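Local structure of hypothetical protein (Parabacteroides distasonis, 4JM1) at residues A[19-25]-A[55-60]. The protein is of unknown function but adopts a small alpha/beta fold resembling that of the alpha-lytic protease prodomain. Sequence-based numbering, arbitrary orientation.
Sequences VTDNGFL and GLKGVL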
ATOM      1  N   VAL A  19      -4.603   5.087   2.303  1.00 13.16           N
ATOM      2  CA  VAL A  19      -4.688   5.888   1.072  1.00 14.16           C
ATOM      3  C   VAL A  19      -4.232   7.301   1.386  1.00 14.61           C
ATOM      4  O   VAL A  19      -4.613   7.905   2.388  1.00 17.59           O
ATOM      5  CB  VAL A  19      -6.103   5.854   0.469  1.00 15.71           C
ATOM      6  CG1 VAL A  19      -6.269   6.839  -0.720  1.00 19.03           C
ATOM      7  CG2 VAL A  19      -6.468   4.434   0.030  1.00 19.19           C
ATOM      8  N   THR A  20      -3.399   7.831   0.512  1.00 14.72           N
ATOM      9  CA  THR A  20      -2.815   9.150   0.717  1.00 14.69           C
ATOM     10  C   THR A  20      -3.558  10.171  -0.151  1.00 14.36           C
ATOM     11  O   THR A  20      -4.304   9.819  -1.096  1.00 16.30           O
ATOM     12  CB  THR A  20      -1.295   9.112   0.410  1.00 15.47           C
ATOM     13  OG1 THR A  20      -1.065   8.609  -0.914  1.00 16.42           O
ATOM     14  CG2 THR A  20      -0.549   8.236   1.421  1.00 15.34           C
ATOM     15  N   ASP A  21      -3.353  11.446   0.180  1.00 16.03           N
ATOM     16  CA  ASP A  21      -4.109  12.514  -0.493  1.00 16.12           C
ATOM     17  C   ASP A  21      -3.869  12.570  -1.998  1.00 17.01           C
ATOM     18  O   ASP A  21      -4.744  12.971  -2.771  1.00 17.88           O
ATOM     19  CB  ASP A  21      -3.786  13.890   0.121  1.00 20.02           C
ATOM     20  CG  ASP A  21      -4.337  14.061   1.545  1.00 25.89           C
ATOM     21  OD1 ASP A  21      -5.199  13.251   1.995  1.00 26.84           O
ATOM     22  OD2 ASP A  21      -3.873  15.013   2.225  1.00 31.87           O
ATOM     23  N   ASN A  22      -2.691  12.130  -2.421  1.00 15.90           N
ATOM     24  CA  ASN A  22      -2.344  12.136  -3.835  1.00 16.44           C
ATOM     25  C   ASN A  22      -2.831  10.901  -4.585  1.00 16.44           C
ATOM     26  O   ASN A  22      -2.495  10.724  -5.755  1.00 18.33           O
ATOM     27  CB  ASN A  22      -0.830  12.322  -4.009  1.00 17.08           C
ATOM     28  CG  ASN A  22      -0.013  11.159  -3.467  1.00 16.07           C
ATOM     29  OD1 ASN A  22      -0.557  10.195  -2.943  1.00 16.31           O
ATOM     30  ND2 ASN A  22       1.315  11.272  -3.559  1.00 16.67           N
ATOM     31  N   GLY A  23      -3.630  10.054  -3.915  1.00 16.09           N
ATOM     32  CA  GLY A  23      -4.337   8.967  -4.577  1.00 16.55           C
ATOM     33  C   GLY A  23      -3.712   7.591  -4.636  1.00 13.95           C
ATOM     34  O   GLY A  23      -4.226   6.725  -5.330  1.00 16.86           O
ATOM     35  N   PHE A  24      -2.613   7.390  -3.918  1.00 12.27           N
ATOM     36  CA  PHE A  24      -1.989   6.073  -3.858  1.00 11.37           C
ATOM     37  C   PHE A  24      -2.434   5.312  -2.614  1.00 12.29           C
ATOM     38  O   PHE A  24      -2.685   5.895  -1.556  1.00 15.41           O
ATOM     39  CB  PHE A  24      -0.457   6.175  -3.894  1.00 12.44           C
ATOM     40  CG  PHE A  24       0.085   6.631  -5.228  1.00 11.49           C
ATOM     41  CD1 PHE A  24       0.252   7.968  -5.505  1.00 13.61           C
ATOM     42  CD2 PHE A  24       0.406   5.728  -6.200  1.00 12.82           C
ATOM     43  CE1 PHE A  24       0.742   8.400  -6.742  1.00 15.16           C
ATOM     44  CE2 PHE A  24       0.901   6.144  -7.445  1.00 15.69           C
ATOM     45  CZ  PHE A  24       1.081   7.470  -7.704  1.00 14.92           C
ATOM     46  N   LEU A  25      -2.478   3.999  -2.755  1.00 11.92           N
ATOM     47  CA  LEU A  25      -2.661   3.088  -1.610  1.00 10.77           C
ATOM     48  C   LEU A  25      -1.275   2.621  -1.207  1.00 11.50           C
ATOM     49  O   LEU A  25      -0.582   1.975  -1.999  1.00 11.53           O
ATOM     50  CB  LEU A  25      -3.557   1.899  -1.972  1.00 12.29           C
ATOM     51  CG  LEU A  25      -3.692   0.796  -0.919  1.00 13.60           C
ATOM     52  CD1 LEU A  25      -4.179   1.323   0.424  1.00 15.71           C
ATOM     53  CD2 LEU A  25      -4.629  -0.303  -1.466  1.00 14.21           C
ATOM     54  N   GLY A  55     -10.585   4.732  -7.829  1.00 19.87           N
ATOM     55  CA  GLY A  55      -9.836   5.967  -7.868  1.00 20.72           C
ATOM     56  C   GLY A  55      -8.368   5.871  -7.516  1.00 18.76           C
ATOM     57  O   GLY A  55      -7.720   6.914  -7.346  1.00 21.54           O
ATOM     58  N   LEU A  56      -7.829   4.663  -7.374  1.00 15.20           N
ATOM     59  CA  LEU A  56      -6.438   4.551  -6.977  1.00 14.80           C
ATOM     60  C   LEU A  56      -5.550   4.843  -8.175  1.00 15.08           C
ATOM     61  O   LEU A  56      -5.759   4.314  -9.252  1.00 18.13           O
ATOM     62  CB  LEU A  56      -6.116   3.162  -6.460  1.00 14.06           C
ATOM     63  CG  LEU A  56      -6.818   2.745  -5.182  1.00 15.27           C
ATOM     64  CD1 LEU A  56      -6.404   1.301  -4.848  1.00 15.33           C
ATOM     65  CD2 LEU A  56      -6.498   3.690  -4.051  1.00 17.24           C
ATOM     66  N   LYS A  57      -4.531   5.658  -7.957  1.00 14.14           N
ATOM     67  CA  LYS A  57      -3.470   5.850  -8.954  1.00 15.09           C
ATOM     68  C   LYS A  57      -2.494   4.695  -8.989  1.00 14.27           C
ATOM     69  O   LYS A  57      -1.817   4.474  -9.987  1.00 15.86           O
ATOM     70  CB  LYS A  57      -2.717   7.145  -8.676  1.00 16.79           C
ATOM     71  CG  LYS A  57      -3.576   8.350  -8.962  1.00 19.99           C
ATOM     72  CD  LYS A  57      -2.779   9.609  -8.882  1.00 21.97           C
ATOM     73  CE  LYS A  57      -3.667  10.792  -9.154  1.00 28.08           C
ATOM     74  NZ  LYS A  57      -2.998  12.032  -8.689  1.00 35.48           N
ATOM     75  N   GLY A  58      -2.411   3.953  -7.880  1.00 13.46           N
ATOM     76  CA  GLY A  58      -1.493   2.846  -7.831  1.00 11.87           C
ATOM     77  C   GLY A  58      -1.358   2.368  -6.401  1.00 11.56           C
ATOM     78  O   GLY A  58      -2.014   2.901  -5.508  1.00 12.47           O
ATOM     79  N   VAL A  59      -0.517   1.356  -6.207  1.00 11.28           N
ATOM     80  CA  VAL A  59      -0.097   0.861  -4.898  1.00 10.83           C
ATOM     81  C   VAL A  59       1.401   1.083  -4.750  1.00 11.39           C
ATOM     82  O   VAL A  59       2.181   0.848  -5.703  1.00 11.10           O
ATOM     83  CB  VAL A  59      -0.434  -0.628  -4.733  1.00 10.52           C
ATOM     84  CG1 VAL A  59       0.374  -1.298  -3.581  1.00 11.09           C
ATOM     85  CG2 VAL A  59      -1.947  -0.760  -4.534  1.00 10.60           C
ATOM     86  N   LEU A  60       1.781   1.512  -3.543  1.00  9.41           N
ATOM     87  CA  LEU A  60       3.163   1.688  -3.144  1.00  9.14           C
ATOM     88  C   LEU A  60       3.413   0.761  -1.968  1.00  9.82           C
ATOM     89  O   LEU A  60       2.628   0.762  -1.014  1.00 11.70           O
ATOM     90  CB  LEU A  60       3.482   3.151  -2.764  1.00  9.95           C
ATOM     91  CG  LEU A  60       3.055   4.168  -3.820  1.00 10.40           C
ATOM     92  CD1 LEU A  60       3.183   5.582  -3.217  1.00 11.62           C
ATOM     93  CD2 LEU A  60       3.839   4.004  -5.138  1.00 11.53           C
TER
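Leu25 and Val59 pair in parallel between strands 24-29 and 58-63. Leu25 N donates to Gly58 O at 3.0 Å, almost straight at 174°. Leu60 N returns a bond to Leu25 O at 2.9 Å. Earlier along both segments, Lys57 N bonds Gly23 O at 2.9 Å. Gly23 closes a type I turn that starts at Thr20, in the hairpin from strand 16-19.

On one side of the sheet Phe24 lies between Lys57 and Leu60. CB of Lys57 sits over the centre of the Phe24 ring, a CH-pi contact 4.0 Å from the centroid. CD1 of Leu60 comes in obliquely, 3.7 Å from Phe24 CB. The Lys57 chain is extended beyond CG and runs past the turn. This carries its NZ to Asn22 O for a weak bond of 3.3 Å.

Leu25, Leu56 and Val59 pack on the other side, toward helix 38-50. CD2 of Leu56 reaches Leu25 CB at 4.0 Å. Leu25 and Val59 point the same way, side by side. Ala48 touches Leu25 and Leu56, and Ala41 and Leu45 meet Val59.

The contact joins the two parallel strands of a beta-alpha-beta unit. Main-chain bonds fix the register, while apolar packing ties the pair to the crossover helix. Lys57 contributes mainly its aliphatic chain, with its amine gripping the turn only weakly.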